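Local structure of regulatory protein YycH-like domain-containing protein (Eubacterium rectale, 5COZ) at residues A[160-165]-A[210-215]; A[154-159]-A[189-194]; A[185-190]-A[214-219]. The protein is of unknown function but, with a YycH-like regulatory domain, is probably made with a signal peptide as a lipoprotein. All blocks are in the same frame, centred on the assembly; numbering follows the deposited sequence. Where two conformers were deposited one is given.

Contact 1: A[160-165]-A[210-215]. With NA (sodium ion), chain B.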
loop_
_atom_site.group_PDB
_atom_site.type_symbol
_atom_site.label_atom_id
_atom_site.label_comp_id
_atom_site.label_asym_id
_atom_site.label_seq_id
_atom_site.Cartn_x
_atom_site.Cartn_y
_atom_site.Cartn_z
ATOM N N LEU A 160 -14.982 15.561 -5.069
ATOM C CA LEU A 160 -14.996 16.692 -4.136
ATOM C C LEU A 160 -15.142 17.973 -4.923
ATOM O O LEU A 160 -14.969 17.965 -6.153
ATOM C CB LEU A 160 -13.768 16.691 -3.244
ATOM C CG LEU A 160 -13.653 15.421 -2.375
ATOM C CD1 LEU A 160 -12.315 15.391 -1.649
ATOM C CD2 LEU A 160 -14.823 15.327 -1.347
HETATM N N MSE A 161 -15.522 19.068 -4.258
HETATM C CA MSE A 161 -15.869 20.252 -5.019
HETATM C C MSE A 161 -14.711 21.165 -5.404
HETATM O O MSE A 161 -14.905 21.997 -6.298
HETATM C CB MSE A 161 -16.926 21.056 -4.284
HETATM C CG MSE A 161 -18.293 20.391 -4.380
HETATM SE SE MSE A 161 -19.737 21.530 -3.768
HETATM C CE MSE A 161 -19.461 21.233 -1.929
ATOM N N PHE A 162 -13.530 21.018 -4.791
ATOM C CA PHE A 162 -12.427 21.931 -5.092
ATOM C C PHE A 162 -11.636 21.497 -6.323
ATOM O O PHE A 162 -10.938 22.330 -6.903
ATOM C CB PHE A 162 -11.504 22.089 -3.875
ATOM C CG PHE A 162 -10.954 20.784 -3.335
ATOM C CD1 PHE A 162 -9.749 20.268 -3.808
ATOM C CD2 PHE A 162 -11.610 20.104 -2.314
ATOM C CE1 PHE A 162 -9.238 19.069 -3.291
ATOM C CE2 PHE A 162 -11.094 18.917 -1.797
ATOM C CZ PHE A 162 -9.930 18.390 -2.311
HETATM N N MSE A 163 -11.727 20.207 -6.706
HETATM C CA MSE A 163 -11.075 19.695 -7.908
HETATM C C MSE A 163 -11.603 18.296 -8.193
HETATM O O MSE A 163 -12.010 17.572 -7.278
HETATM C CB MSE A 163 -9.533 19.722 -7.810
HETATM C CG MSE A 163 -8.943 18.582 -6.985
HETATM SE SE MSE A 163 -7.081 18.813 -6.495
HETATM C CE MSE A 163 -6.345 19.255 -8.197
ATOM N N SER A 164 -11.624 17.930 -9.479
ATOM C CA SER A 164 -12.112 16.612 -9.861
ATOM C C SER A 164 -11.099 15.539 -9.452
ATOM O O SER A 164 -9.908 15.840 -9.248
ATOM C CB SER A 164 -12.362 16.536 -11.363
ATOM O OG SER A 164 -11.122 16.596 -12.057
ATOM N N ALA A 165 -11.556 14.290 -9.379
ATOM C CA ALA A 165 -10.649 13.184 -9.062
ATOM C C ALA A 165 -9.579 13.043 -10.145
ATOM O O ALA A 165 -8.424 12.764 -9.821
ATOM C CB ALA A 165 -11.431 11.899 -8.930
ATOM N N ASP A 210 -12.447 18.369 3.564
ATOM C CA ASP A 210 -12.533 17.446 2.433
ATOM C C ASP A 210 -11.150 17.222 1.827
ATOM O O ASP A 210 -10.479 18.180 1.430
ATOM C CB ASP A 210 -13.533 17.938 1.386
ATOM C CG ASP A 210 -14.979 17.861 1.821
ATOM O OD1 ASP A 210 -15.244 17.394 2.957
ATOM O OD2 ASP A 210 -15.852 18.253 1.025
ATOM N N THR A 211 -10.734 15.961 1.767
ATOM C CA THR A 211 -9.390 15.599 1.320
ATOM C C THR A 211 -9.434 14.367 0.437
ATOM O O THR A 211 -10.163 13.413 0.737
ATOM C CB THR A 211 -8.547 15.306 2.592
ATOM O OG1 THR A 211 -8.504 16.478 3.425
ATOM C CG2 THR A 211 -7.116 14.872 2.290
ATOM N N TYR A 212 -8.676 14.389 -0.662
ATOM C CA TYR A 212 -8.448 13.180 -1.450
ATOM C C TYR A 212 -7.181 12.518 -0.940
ATOM O O TYR A 212 -6.206 13.236 -0.693
ATOM C CB TYR A 212 -8.190 13.517 -2.921
ATOM C CG TYR A 212 -9.368 13.956 -3.741
ATOM C CD1 TYR A 212 -10.441 13.092 -3.976
ATOM C CD2 TYR A 212 -9.369 15.190 -4.375
ATOM C CE1 TYR A 212 -11.494 13.462 -4.803
ATOM C CE2 TYR A 212 -10.405 15.560 -5.230
ATOM C CZ TYR A 212 -11.463 14.688 -5.450
ATOM O OH TYR A 212 -12.494 15.073 -6.281
ATOM N N VAL A 213 -7.142 11.197 -0.832
ATOM C CA VAL A 213 -5.918 10.483 -0.466
ATOM C C VAL A 213 -5.619 9.472 -1.549
ATOM O O VAL A 213 -6.414 8.552 -1.769
ATOM C CB VAL A 213 -6.008 9.790 0.911
ATOM C CG1 VAL A 213 -4.755 8.935 1.189
ATOM C CG2 VAL A 213 -6.198 10.813 2.029
ATOM N N PHE A 214 -4.472 9.622 -2.212
ATOM C CA PHE A 214 -4.033 8.609 -3.155
ATOM C C PHE A 214 -3.033 7.699 -2.534
ATOM O O PHE A 214 -2.146 8.154 -1.810
ATOM C CB PHE A 214 -3.351 9.248 -4.374
ATOM C CG PHE A 214 -4.351 9.929 -5.262
ATOM C CD1 PHE A 214 -4.702 11.262 -5.055
ATOM C CD2 PHE A 214 -4.889 9.264 -6.352
ATOM C CE1 PHE A 214 -5.631 11.894 -5.897
ATOM C CE2 PHE A 214 -5.837 9.885 -7.177
ATOM C CZ PHE A 214 -6.193 11.197 -6.945
ATOM N N PHE A 215 -3.145 6.409 -2.860
ATOM C CA PHE A 215 -2.102 5.435 -2.609
ATOM C C PHE A 215 -1.485 5.120 -3.930
ATOM O O PHE A 215 -2.167 4.637 -4.819
ATOM C CB PHE A 215 -2.594 4.113 -1.966
ATOM C CG PHE A 215 -2.921 4.091 -0.500
ATOM C CD1 PHE A 215 -3.065 5.276 0.227
ATOM C CD2 PHE A 215 -3.079 2.884 0.165
ATOM C CE1 PHE A 215 -3.430 5.239 1.592
ATOM C CE2 PHE A 215 -3.396 2.849 1.531
ATOM C CZ PHE A 215 -3.563 4.019 2.232
HETATM NA NA NA B . -17.104 18.084 4.469
HETATM O O HOH W 1 -15.711 19.211 -1.431
HETATM O O HOH W 2 -17.870 19.340 2.419
HETATM O O HOH W 3 -16.000 19.931 5.252
#
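Y212 OH is gripped twice by the loop 160-165: it donates to M163 O at 2.7 Å, in the plane of that carbonyl, and accepts from L160 N, where the N-H...O angle is 146°. With one bond given and one taken, the phenol oxygen ties two loop residues three apart to a single point at the tip of the ring. A second polar link runs through water. Water 1 accepts from M161 N and donates to D210 OD2 at 2.6 Å, while water 2 donates to the same carboxylate oxygen. D210 OD1 is instead a ligand of the sodium ion, at 2.5 Å; waters 2 and 3 and Q208 OE1 are its other ligands, and the positive ion probably helps to fix the carboxylate. All this lies where the loop leading into helix 165-178 folds over the start of strand 211-220, in the antiparallel sheet; S164 is the N-cap of that helix, its OG bonded to E167 N. The side chains of L160 and Y212 run antiparallel past one another. The CD1 methyl of L160 sits over the centre of the tyrosine ring, 3.7 Å from its centroid and 7° off the normal, a CH-pi contact, while L160 CD2 lies against the D210 carboxylate, nearest OD2. The F162 ring lies obliquely to that of Y212, with F162 CZ 3.8 Å from Y212 CD2. F162 CE2 comes to 3.4 Å from D210 O. Further along the strand, A165 O lies at the edge of the F214 ring, 4.0 Å from CZ.

Contact 2: A[154-159]-A[189-194]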
loop_
_atom_site.group_PDB
_atom_site.type_symbol
_atom_site.label_atom_id
_atom_site.label_comp_id
_atom_site.label_asym_id
_atom_site.label_seq_id
_atom_site.Cartn_x
_atom_site.Cartn_y
_atom_site.Cartn_z
ATOM N N PHE A 154 -13.760 4.145 2.290
ATOM C CA PHE A 154 -13.548 5.478 1.688
ATOM C C PHE A 154 -13.209 5.410 0.182
ATOM O O PHE A 154 -13.075 6.461 -0.455
ATOM C CB PHE A 154 -12.412 6.180 2.448
ATOM C CG PHE A 154 -12.755 6.447 3.899
ATOM C CD1 PHE A 154 -13.464 7.587 4.265
ATOM C CD2 PHE A 154 -12.413 5.528 4.890
ATOM C CE1 PHE A 154 -13.782 7.828 5.600
ATOM C CE2 PHE A 154 -12.752 5.757 6.225
ATOM C CZ PHE A 154 -13.434 6.907 6.575
ATOM N N ARG A 155 -13.109 4.208 -0.409
ATOM C CA ARG A 155 -12.786 4.067 -1.820
ATOM C C ARG A 155 -14.052 4.205 -2.634
ATOM O O ARG A 155 -14.688 3.208 -2.964
ATOM C CB ARG A 155 -12.112 2.696 -2.036
ATOM C CG ARG A 155 -11.480 2.579 -3.397
ATOM C CD ARG A 155 -10.365 1.596 -3.357
ATOM N NE ARG A 155 -9.847 1.387 -4.699
ATOM C CZ ARG A 155 -9.499 0.202 -5.173
ATOM N NH1 ARG A 155 -9.595 -0.879 -4.411
ATOM N NH2 ARG A 155 -9.065 0.085 -6.418
ATOM N N THR A 156 -14.462 5.459 -2.915
ATOM C CA THR A 156 -15.713 5.727 -3.633
ATOM C C THR A 156 -15.452 6.577 -4.867
ATOM O O THR A 156 -14.333 7.049 -5.060
ATOM C CB THR A 156 -16.690 6.489 -2.702
ATOM O OG1 THR A 156 -16.290 7.864 -2.666
ATOM C CG2 THR A 156 -16.776 5.901 -1.273
ATOM N N ASP A 157 -16.509 6.817 -5.677
ATOM C CA ASP A 157 -16.403 7.646 -6.884
ATOM C C ASP A 157 -16.812 9.095 -6.616
ATOM O O ASP A 157 -16.946 9.859 -7.580
ATOM C CB ASP A 157 -17.323 7.084 -7.993
ATOM C CG ASP A 157 -17.106 5.606 -8.273
ATOM O OD1 ASP A 157 -15.930 5.198 -8.430
ATOM O OD2 ASP A 157 -18.117 4.855 -8.320
ATOM N N LYS A 158 -17.012 9.473 -5.340
ATOM C CA LYS A 158 -17.419 10.854 -5.046
ATOM C C LYS A 158 -16.368 11.855 -5.557
ATOM O O LYS A 158 -15.165 11.638 -5.447
ATOM C CB LYS A 158 -17.645 11.046 -3.534
ATOM C CG LYS A 158 -18.130 12.451 -3.146
ATOM C CD LYS A 158 -18.553 12.541 -1.712
ATOM C CE LYS A 158 -18.941 13.968 -1.345
ATOM N NZ LYS A 158 -19.509 14.026 0.019
ATOM N N GLN A 159 -16.849 12.936 -6.163
ATOM C CA GLN A 159 -15.991 14.012 -6.636
ATOM C C GLN A 159 -16.093 15.158 -5.666
ATOM O O GLN A 159 -17.194 15.666 -5.451
ATOM C CB GLN A 159 -16.426 14.481 -8.044
ATOM C CG GLN A 159 -16.585 13.331 -9.040
ATOM C CD GLN A 159 -15.249 12.772 -9.431
ATOM O OE1 GLN A 159 -14.366 13.504 -9.909
ATOM N NE2 GLN A 159 -15.039 11.487 -9.124
ATOM N N LEU A 189 -7.717 5.545 -4.853
ATOM C CA LEU A 189 -8.173 6.832 -4.374
ATOM C C LEU A 189 -9.192 6.660 -3.248
ATOM O O LEU A 189 -10.226 5.999 -3.423
ATOM C CB LEU A 189 -8.774 7.621 -5.551
ATOM C CG LEU A 189 -9.410 8.982 -5.173
ATOM C CD1 LEU A 189 -8.416 9.905 -4.455
ATOM C CD2 LEU A 189 -9.933 9.695 -6.398
ATOM N N TYR A 190 -8.950 7.379 -2.140
ATOM C CA TYR A 190 -9.828 7.397 -0.972
ATOM C C TYR A 190 -10.371 8.797 -0.804
ATOM O O TYR A 190 -9.634 9.782 -0.945
ATOM C CB TYR A 190 -9.029 6.925 0.273
ATOM C CG TYR A 190 -8.484 5.525 0.055
ATOM C CD1 TYR A 190 -9.289 4.411 0.254
ATOM C CD2 TYR A 190 -7.217 5.327 -0.485
ATOM C CE1 TYR A 190 -8.851 3.130 -0.071
ATOM C CE2 TYR A 190 -6.749 4.042 -0.781
ATOM C CZ TYR A 190 -7.585 2.954 -0.595
ATOM O OH TYR A 190 -7.179 1.679 -0.879
ATOM N N VAL A 191 -11.683 8.907 -0.594
ATOM C CA VAL A 191 -12.368 10.194 -0.460
ATOM C C VAL A 191 -12.670 10.457 1.008
ATOM O O VAL A 191 -13.532 9.795 1.619
ATOM C CB VAL A 191 -13.645 10.231 -1.324
ATOM C CG1 VAL A 191 -14.331 11.600 -1.185
ATOM C CG2 VAL A 191 -13.326 9.946 -2.807
ATOM N N LEU A 192 -11.949 11.422 1.591
ATOM C CA LEU A 192 -12.100 11.724 3.012
ATOM C C LEU A 192 -12.983 12.963 3.149
ATOM O O LEU A 192 -12.506 14.097 3.293
ATOM C CB LEU A 192 -10.722 11.915 3.652
ATOM C CG LEU A 192 -9.929 10.649 4.046
ATOM C CD1 LEU A 192 -9.705 9.681 2.874
ATOM C CD2 LEU A 192 -8.598 11.052 4.639
ATOM N N ASP A 193 -14.294 12.731 3.042
ATOM C CA ASP A 193 -15.289 13.793 3.183
ATOM C C ASP A 193 -15.841 13.758 4.636
ATOM O O ASP A 193 -15.145 13.274 5.536
ATOM C CB ASP A 193 -16.405 13.600 2.136
ATOM C CG ASP A 193 -17.199 12.304 2.273
ATOM O OD1 ASP A 193 -16.802 11.448 3.084
ATOM O OD2 ASP A 193 -18.226 12.162 1.587
ATOM N N ASP A 194 -17.096 14.197 4.870
ATOM C CA ASP A 194 -17.645 14.208 6.234
ATOM C C ASP A 194 -17.655 12.816 6.899
ATOM O O ASP A 194 -17.718 12.754 8.125
ATOM C CB ASP A 194 -19.054 14.792 6.228
ATOM C CG ASP A 194 -20.019 13.953 5.445
ATOM O OD1 ASP A 194 -19.978 14.014 4.214
ATOM O OD2 ASP A 194 -20.760 13.167 6.065
HETATM O O HOH W 4 -9.512 3.785 -6.423
HETATM O O HOH W 5 -11.941 5.483 -5.460
#
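K158, with CG anti to its backbone N (chi1 -178°) and the chain extended from there on, reaches across to D193, whose CG stands between its own N and carbonyl carbon (chi1 62°). K158 NZ meets the anti lone pair of D193 OD2 in a 2.8 Å salt bridge, and D193 OD1 accepts from K195 N. At the other end, V191 N donates to F154 O at 2.8 Å, nearly straight at 175°, while the F154 ring turns its edge to V191 O. Between these, T156 OG1 and K158 O both lie 3.6 Å from V191 CG2. The R155 chain passes obliquely beside the Y190 ring, its CB 3.8 Å from Y190 CE1, and its guanidinium goes on to a salt bridge with E48. An alanine in place of Y190 would probably leave the R155 CB and CD methylenes without their packing surface and E188 OE1 without the hydroxyl it accepts from. Water 4 joins R155 NE to L189 N, and water 5 joins T156 O to L189 O. The loop 154-159, with an inverse gamma turn centred on R155 and an ST turn at T156, thus lines strand 188-192 along the side away from strand 211-220.

Contact 3: A[185-190]-A[214-219]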
loop_
_atom_site.group_PDB
_atom_site.type_symbol
_atom_site.label_atom_id
_atom_site.label_comp_id
_atom_site.label_asym_id
_atom_site.label_seq_id
_atom_site.Cartn_x
_atom_site.Cartn_y
_atom_site.Cartn_z
ATOM N N GLU A 185 1.056 2.445 -12.770
ATOM C CA GLU A 185 0.061 3.319 -13.360
ATOM C C GLU A 185 -1.216 3.323 -12.527
ATOM O O GLU A 185 -1.822 4.388 -12.367
ATOM C CB GLU A 185 -0.247 2.891 -14.802
ATOM C CG GLU A 185 0.953 3.046 -15.715
ATOM C CD GLU A 185 0.728 2.836 -17.204
ATOM O OE1 GLU A 185 -0.443 2.834 -17.653
ATOM O OE2 GLU A 185 1.741 2.711 -17.929
ATOM N N LYS A 186 -1.613 2.168 -11.960
ATOM C CA LYS A 186 -2.797 2.093 -11.124
ATOM C C LYS A 186 -2.504 2.620 -9.718
ATOM O O LYS A 186 -1.544 2.215 -9.065
ATOM C CB LYS A 186 -3.338 0.656 -11.040
ATOM C CG LYS A 186 -4.547 0.528 -10.095
ATOM C CD LYS A 186 -5.102 -0.870 -10.048
ATOM C CE LYS A 186 -6.225 -0.955 -9.026
ATOM N NZ LYS A 186 -6.992 -2.249 -9.190
ATOM N N ASN A 187 -3.352 3.536 -9.268
ATOM C CA ASN A 187 -3.315 4.016 -7.897
ATOM C C ASN A 187 -4.720 3.808 -7.316
ATOM O O ASN A 187 -5.661 3.434 -8.042
ATOM C CB ASN A 187 -2.839 5.474 -7.816
ATOM C CG ASN A 187 -3.525 6.370 -8.776
ATOM O OD1 ASN A 187 -4.719 6.596 -8.652
ATOM N ND2 ASN A 187 -2.796 6.836 -9.799
ATOM N N GLU A 188 -4.832 3.933 -6.013
ATOM C CA GLU A 188 -6.100 3.815 -5.311
ATOM C C GLU A 188 -6.454 5.180 -4.757
ATOM O O GLU A 188 -5.584 5.882 -4.239
ATOM C CB GLU A 188 -6.011 2.789 -4.167
ATOM C CG GLU A 188 -5.801 1.374 -4.679
ATOM C CD GLU A 188 -5.491 0.364 -3.594
ATOM O OE1 GLU A 188 -5.256 0.764 -2.427
ATOM O OE2 GLU A 188 -5.449 -0.844 -3.932
ATOM N N LEU A 189 -7.717 5.545 -4.853
ATOM C CA LEU A 189 -8.173 6.832 -4.374
ATOM C C LEU A 189 -9.192 6.660 -3.248
ATOM O O LEU A 189 -10.226 5.999 -3.423
ATOM C CB LEU A 189 -8.774 7.621 -5.551
ATOM C CG LEU A 189 -9.410 8.982 -5.173
ATOM C CD1 LEU A 189 -8.416 9.905 -4.455
ATOM C CD2 LEU A 189 -9.933 9.695 -6.398
ATOM N N TYR A 190 -8.950 7.379 -2.140
ATOM C CA TYR A 190 -9.828 7.397 -0.972
ATOM C C TYR A 190 -10.371 8.797 -0.804
ATOM O O TYR A 190 -9.634 9.782 -0.945
ATOM C CB TYR A 190 -9.029 6.925 0.273
ATOM C CG TYR A 190 -8.484 5.525 0.055
ATOM C CD1 TYR A 190 -9.289 4.411 0.254
ATOM C CD2 TYR A 190 -7.217 5.327 -0.485
ATOM C CE1 TYR A 190 -8.851 3.130 -0.071
ATOM C CE2 TYR A 190 -6.749 4.042 -0.781
ATOM C CZ TYR A 190 -7.585 2.954 -0.595
ATOM O OH TYR A 190 -7.179 1.679 -0.879
ATOM N N PHE A 214 -4.472 9.622 -2.212
ATOM C CA PHE A 214 -4.033 8.609 -3.155
ATOM C C PHE A 214 -3.033 7.699 -2.534
ATOM O O PHE A 214 -2.146 8.154 -1.810
ATOM C CB PHE A 214 -3.351 9.248 -4.374
ATOM C CG PHE A 214 -4.351 9.929 -5.262
ATOM C CD1 PHE A 214 -4.702 11.262 -5.055
ATOM C CD2 PHE A 214 -4.889 9.264 -6.352
ATOM C CE1 PHE A 214 -5.631 11.894 -5.897
ATOM C CE2 PHE A 214 -5.837 9.885 -7.177
ATOM C CZ PHE A 214 -6.193 11.197 -6.945
ATOM N N PHE A 215 -3.145 6.409 -2.860
ATOM C CA PHE A 215 -2.102 5.435 -2.609
ATOM C C PHE A 215 -1.485 5.120 -3.930
ATOM O O PHE A 215 -2.167 4.637 -4.819
ATOM C CB PHE A 215 -2.594 4.113 -1.966
ATOM C CG PHE A 215 -2.921 4.091 -0.500
ATOM C CD1 PHE A 215 -3.065 5.276 0.227
ATOM C CD2 PHE A 215 -3.079 2.884 0.165
ATOM C CE1 PHE A 215 -3.430 5.239 1.592
ATOM C CE2 PHE A 215 -3.396 2.849 1.531
ATOM C CZ PHE A 215 -3.563 4.019 2.232
HETATM N N MSE A 216 -0.193 5.411 -4.048
HETATM C CA MSE A 216 0.581 5.021 -5.229
HETATM C C MSE A 216 1.552 3.959 -4.800
HETATM O O MSE A 216 1.873 3.846 -3.622
HETATM C CB MSE A 216 1.283 6.203 -5.860
HETATM C CG MSE A 216 0.330 7.363 -5.974
HETATM SE SE MSE A 216 1.167 8.904 -6.670
HETATM C CE MSE A 216 0.804 8.578 -8.257
ATOM N N PHE A 217 1.974 3.114 -5.749
ATOM C CA PHE A 217 2.759 1.964 -5.387
ATOM C C PHE A 217 4.123 1.926 -6.058
ATOM O O PHE A 217 4.237 1.567 -7.221
ATOM C CB PHE A 217 1.943 0.694 -5.727
ATOM C CG PHE A 217 0.564 0.725 -5.102
ATOM C CD1 PHE A 217 0.404 0.596 -3.726
ATOM C CD2 PHE A 217 -0.560 1.015 -5.874
ATOM C CE1 PHE A 217 -0.857 0.709 -3.139
ATOM C CE2 PHE A 217 -1.830 1.120 -5.289
ATOM C CZ PHE A 217 -1.976 0.944 -3.926
ATOM N N PRO A 218 5.175 2.301 -5.308
ATOM C CA PRO A 218 6.555 2.235 -5.844
ATOM C C PRO A 218 6.821 0.854 -6.431
ATOM O O PRO A 218 6.466 -0.171 -5.825
ATOM C CB PRO A 218 7.417 2.493 -4.615
ATOM C CG PRO A 218 6.544 3.452 -3.800
ATOM C CD PRO A 218 5.159 2.847 -3.930
ATOM N N ASP A 219 7.412 0.825 -7.639
ATOM C CA ASP A 219 7.580 -0.442 -8.302
ATOM C C ASP A 219 8.911 -0.561 -9.018
ATOM O O ASP A 219 9.696 0.391 -9.076
ATOM C CB ASP A 219 6.422 -0.612 -9.323
ATOM C CG ASP A 219 6.391 0.284 -10.551
ATOM O OD1 ASP A 219 7.002 1.381 -10.518
ATOM O OD2 ASP A 219 5.708 -0.091 -11.534
HETATM O O HOH W 6 0.668 3.527 -8.203
#
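E188 CB leaves its strand on the same side of the sheet as F215, and from there the side chain passes the rim of F217. Its CG, anti to the carbonyl carbon (chi1 -66°), lies near the plane of the F217 ring, 3.9 Å from CZ, and CD comes to 3.6 Å from the same CZ atom. The carboxylate stands at 79° to the ring it meets by the edge. At the tip the two oxygens part: OE1 accepts from Y190 OH at 2.6 Å, the hydroxyl coming from above the carboxylate plane, and OE2 forms a salt bridge with R227, which also makes a cation-pi contact with F217. The buried charge is therefore held by a hydroxyl and a cation, which would probably favour its ionised form. The backbone of E188 pairs with F215 as an antiparallel hydrogen-bonded pair, E188 N to F215 O at 3.0 Å and F215 N to E188 O at 2.9 Å. On the same face of the sheet, Y190 turns an edge to the F215 ring, CE2 over its centre with the planes at 55°, in an edge-to-face contact.

The opposite face carries the non-hydrogen-bonded pair L189 and F214. CD1 of L189 lies over the centre of the F214 ring, 3.6 Å from its centroid, as a CH-pi contact, while N187 OD1 is at the ring edge, 3.5 Å from CD2. N187 ND2 bonds to E169. Beyond N187 and M216, water 6 bridges the two backbones, accepting from F217 N and donating to K186 O. Strand 188-192 lies on one side of strand 211-220 and strand 244-249 on the other, while helix 165-178 packs A168, E169 and A172 against F214 and A165 against L189.

The contacts draw on two neighbouring antiparallel strands, 188-192 and 211-220, and only contact 3 uses both. Contact 3 is the buried one, joining the two strands directly, with aromatic rings on both faces and a charge held inside. Contacts 1 and 2 are partly buried and each lays part of the loop before helix 165-178 on one of the strands: 160-165 on 211-220, 154-159 on 188-192. More of their polar links involve water or ions, in keeping with their partial exposure: a sodium site with bridging waters in contact 1, a lysine-aspartate salt bridge and two waters in contact 2. Contacts 1 and 3 share F214 and F215; contacts 2 and 3 share L189 and Y190. Probable backbone bonds from T211 O to L192 N and V213 O to Y190 N join contacts 1 and 2.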